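Local coordinates for inclusion membrane protein A (Chlamydia trachomatis, PDB 6E7E), which probably drives the homotypic fusion of chlamydial inclusions as a SNARE-like protein of the inclusion membrane, here represented by its soluble domain, at residues Q9-Q12 and R13-S17; R105-T108 and P109-E112. The protein carries 2 engineered substitutions. All coordinates share one frame; numbering follows the deposited sequence.

How the contacts relate
Both contacts are local, each made within one continuous run of chain, and they come in series: contact 1 (9-17) lies near the start of helix 4-38, and contact 2 (105-112) covers the passage from helix 87-107 to helix 110-119. Their centres are about 25 Å apart and their nearest atoms about 12 Å, so they do not touch. Helices 4-38 and 87-107 nevertheless run against each other in this all-helical soluble domain: Glu14 and Ser17 of contact 1 reach helix 87-107, and Leu107 of contact 2 reaches helix 4-38. Contact 1 is a piece of unbroken helix; contact 2 is the junction, marked by Pro109, where helix 87-107 passes into 110-119.

Contact 1 (Q9-Q12 and R13-S17); sequences QDLQ and REVGS
Arg13 folds back along the helix to meet Asp10, three residues earlier, and the two side chains lie next to each other pointing the same way. Starting at the backbone, Arg13 CB rests 3.5 Å from Asp10 O. CG stands anti to the backbone N (chi1 176°), and the chain stays extended through CD before bending at chi3 (-52°), which swings the guanidinium back toward the start of the helix. There NH1 donates to Asp10 OD1 at 2.9 Å, completing a salt bridge. The carboxylate oxygen lies at the guanidinium edge, close to its plane. OD1 is itself met on its anti side, with NH1 30° out of the carboxylate plane; the two flat groups are turned well away from coplanar. NH1 also passes 3.5 Å from Asp10 CA, while Gln9 O sits above one guanidinium face, off toward the rim. Asp10 OD2 has a weak, long ion pair with Lys94.

Leu11 and Val15 make the apolar counterpart one turn apart: Leu11 CD1 and Val15 CG2 approach to 3.9 Å, and CG2 also comes within 3.3 Å of Leu11 O. Leu11 goes on to pack against Phe67, Leu70 and Leu71 of helix 65-73, while Glu14 touches helix 87-107. Val15 N donates to Leu11 O at 2.8 Å, and the amides of Arg13, Glu14 and Gly16 likewise bond to the carbonyls of Gln9, Asp10 and Gln12. This is regular alpha-helix, carrying an i to i+3 Asp-Arg salt bridge on its surface and an i to i+4 leucine-valine pair on the side packed into the helical bundle.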
# COMPACT_ATOMS: atom_id res chain seq x y z
N GLN A 9 -7.48 18.57 -0.48
CA GLN A 9 -6.89 18.51 0.88
C GLN A 9 -7.07 17.10 1.47
O GLN A 9 -6.13 16.61 2.15
CB GLN A 9 -7.51 19.57 1.76
CG GLN A 9 -7.07 20.95 1.35
CD GLN A 9 -7.90 22.07 1.92
OE1 GLN A 9 -8.96 21.91 2.55
NE2 GLN A 9 -7.38 23.25 1.69
N ASP A 10 -8.19 16.45 1.24
CA ASP A 10 -8.39 15.05 1.71
C ASP A 10 -7.38 14.14 1.05
O ASP A 10 -6.78 13.30 1.70
CB ASP A 10 -9.80 14.57 1.37
CG ASP A 10 -10.92 15.16 2.17
OD1 ASP A 10 -10.63 15.69 3.23
OD2 ASP A 10 -12.06 15.10 1.66
N LEU A 11 -7.22 14.30 -0.25
CA LEU A 11 -6.27 13.45 -0.98
C LEU A 11 -4.84 13.73 -0.51
O LEU A 11 -4.05 12.80 -0.42
CB LEU A 11 -6.43 13.65 -2.47
CG LEU A 11 -5.60 12.72 -3.33
CD1 LEU A 11 -5.95 11.24 -3.09
CD2 LEU A 11 -5.77 13.07 -4.78
N GLN A 12 -4.50 14.98 -0.26
CA GLN A 12 -3.16 15.32 0.23
C GLN A 12 -2.86 14.54 1.50
O GLN A 12 -1.78 13.96 1.66
CB GLN A 12 -3.10 16.81 0.47
CG GLN A 12 -1.79 17.32 1.02
CD GLN A 12 -1.91 18.80 1.34
OE1 GLN A 12 -2.91 19.29 1.87
NE2 GLN A 12 -0.87 19.53 1.00
N ARG A 13 -3.83 14.52 2.40
CA ARG A 13 -3.67 13.79 3.68
C ARG A 13 -3.51 12.30 3.41
O ARG A 13 -2.62 11.66 3.99
CB ARG A 13 -4.91 14.05 4.53
CG ARG A 13 -5.02 13.32 5.86
CD ARG A 13 -6.44 13.46 6.46
NE ARG A 13 -6.87 14.85 6.53
CZ ARG A 13 -7.90 15.44 5.90
NH1 ARG A 13 -8.77 14.74 5.19
NH2 ARG A 13 -8.07 16.75 6.02
N GLU A 14 -4.35 11.72 2.57
CA GLU A 14 -4.26 10.26 2.36
C GLU A 14 -3.00 9.90 1.60
O GLU A 14 -2.43 8.85 1.90
CB GLU A 14 -5.51 9.78 1.64
CG GLU A 14 -6.80 9.98 2.41
CD GLU A 14 -6.75 9.54 3.87
OE1 GLU A 14 -6.39 8.39 4.11
OE2 GLU A 14 -7.08 10.34 4.76
N VAL A 15 -2.56 10.70 0.63
CA VAL A 15 -1.29 10.38 -0.06
C VAL A 15 -0.12 10.52 0.91
O VAL A 15 0.80 9.68 0.86
CB VAL A 15 -1.12 11.23 -1.31
CG1 VAL A 15 0.28 11.14 -1.87
CG2 VAL A 15 -2.15 10.84 -2.32
N GLY A 16 -0.14 11.50 1.79
CA GLY A 16 0.92 11.58 2.81
C GLY A 16 0.94 10.30 3.63
O GLY A 16 2.03 9.76 3.91
N SER A 17 -0.21 9.81 4.02
CA SER A 17 -0.31 8.54 4.78
C SER A 17 0.17 7.37 3.94
O SER A 17 0.88 6.51 4.47
CB SER A 17 -1.70 8.34 5.27
OG SER A 17 -2.01 9.30 6.24

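Contact 2 (R105-T108 and P109-E112); sequences RFLT and PLAE
Thr108 and Pro109 set their side chains at about a right angle to each other where one helix gives way to the next. Thr108 CB comes 3.4 Å from Pro109 CD, a closeness set by the peptide link that joins them. The proline ring also reaches back to the preceding turn, with Pro109 CD 3.5 Å from Phe106 O and Pro109 CG a little farther from the same oxygen. With OG1 beside its backbone N (chi1 -70°), Thr108 bonds back to Ile104 O, while CG2 is directed along the Pro109 side.

Leu110 approaches the carbonyl of Phe106 with its branch point: CG stands 3.4 Å from Phe106 O, and CD1 is close to it as well. The contact of Leu110 CD1 with Leu107 CD1 is looser, at 4.3 Å. Both leucines touch Leu131 of helix 125-165, and Leu107 also packs on Leu28 and Phe32 of helix 4-38, so the break between helices 87-107 and 110-119 is fastened to the helical bundle through its apolar side. Pro109 has no N-H for the carbonyl of Arg105, and the following rungs of the helical ladder shift or open as well.

Leu110 N bonds to Leu107 O at 3.0 Å, an i to i+3 link in which the donor stands above the carbonyl plane, 47° out of it. Water enters the next rungs: one water hydrogen-bonds to Leu107 O and accepts from Ala111 N at 2.9 Å, and a second spans Thr108 O and Glu112 N. Each is inserted where a direct i to i+4 bond would lie, with Leu107 O and Ala111 N 4.5 Å apart.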
# COMPACT_ATOMS: atom_id res chain seq x y z
N ARG A 105 0.36 -2.16 12.17
CA ARG A 105 0.39 -2.18 13.64
C ARG A 105 0.49 -3.63 14.11
O ARG A 105 1.27 -3.94 15.03
CB ARG A 105 -0.83 -1.46 14.21
CG ARG A 105 -0.71 -1.22 15.70
CD ARG A 105 -1.79 -0.33 16.25
NE ARG A 105 -3.12 -0.92 16.13
CZ ARG A 105 -3.68 -1.76 17.02
NH1 ARG A 105 -3.03 -2.13 18.10
NH2 ARG A 105 -4.90 -2.21 16.80
N PHE A 106 -0.31 -4.53 13.57
CA PHE A 106 -0.29 -5.95 14.01
C PHE A 106 0.98 -6.65 13.59
O PHE A 106 1.49 -7.53 14.28
CB PHE A 106 -1.39 -6.78 13.33
CG PHE A 106 -2.80 -6.25 13.42
CD1 PHE A 106 -3.24 -5.62 14.57
CD2 PHE A 106 -3.69 -6.40 12.36
CE1 PHE A 106 -4.54 -5.15 14.67
CE2 PHE A 106 -4.99 -5.93 12.46
CZ PHE A 106 -5.41 -5.29 13.61
N LEU A 107 1.50 -6.33 12.42
CA LEU A 107 2.66 -7.05 11.87
C LEU A 107 3.94 -6.61 12.56
O LEU A 107 4.87 -7.40 12.62
CB LEU A 107 2.72 -6.78 10.38
CG LEU A 107 3.74 -7.59 9.59
CD1 LEU A 107 3.53 -9.09 9.75
CD2 LEU A 107 3.64 -7.21 8.12
N THR A 108 4.01 -5.36 13.00
CA THR A 108 5.30 -4.76 13.43
C THR A 108 6.06 -5.62 14.43
O THR A 108 7.26 -5.80 14.24
CB THR A 108 5.05 -3.35 13.95
OG1 THR A 108 4.70 -2.50 12.85
CG2 THR A 108 6.29 -2.75 14.56
N PRO A 109 5.45 -6.17 15.49
CA PRO A 109 6.26 -6.91 16.46
C PRO A 109 6.57 -8.35 16.06
O PRO A 109 7.29 -9.02 16.80
CB PRO A 109 5.42 -6.92 17.73
CG PRO A 109 4.06 -6.48 17.35
CD PRO A 109 4.08 -5.94 15.95
N LEU A 110 5.97 -8.87 15.01
CA LEU A 110 5.95 -10.35 14.88
C LEU A 110 7.28 -10.97 14.46
O LEU A 110 7.58 -12.05 14.95
CB LEU A 110 4.83 -10.73 13.92
CG LEU A 110 3.43 -10.37 14.43
CD1 LEU A 110 2.40 -10.88 13.44
CD2 LEU A 110 3.12 -10.83 15.85
N ALA A 111 8.11 -10.33 13.65
CA ALA A 111 9.38 -10.96 13.27
C ALA A 111 10.26 -11.11 14.52
O ALA A 111 10.87 -12.16 14.74
CB ALA A 111 10.09 -10.14 12.22
N GLU A 112 10.47 -10.05 15.27
CA GLU A 112 11.29 -10.18 16.51
C GLU A 112 10.54 -11.06 17.51
O GLU A 112 11.21 -11.78 18.27
CB GLU A 112 11.60 -8.81 17.11
CG GLU A 112 12.47 -7.92 16.23
CD GLU A 112 13.90 -8.42 16.16
OE1 GLU A 112 14.43 -8.86 17.20
OE2 GLU A 112 14.50 -8.36 15.06
O HOH W 1 7.62 -7.95 12.09
O HOH W 2 9.59 -7.27 14.74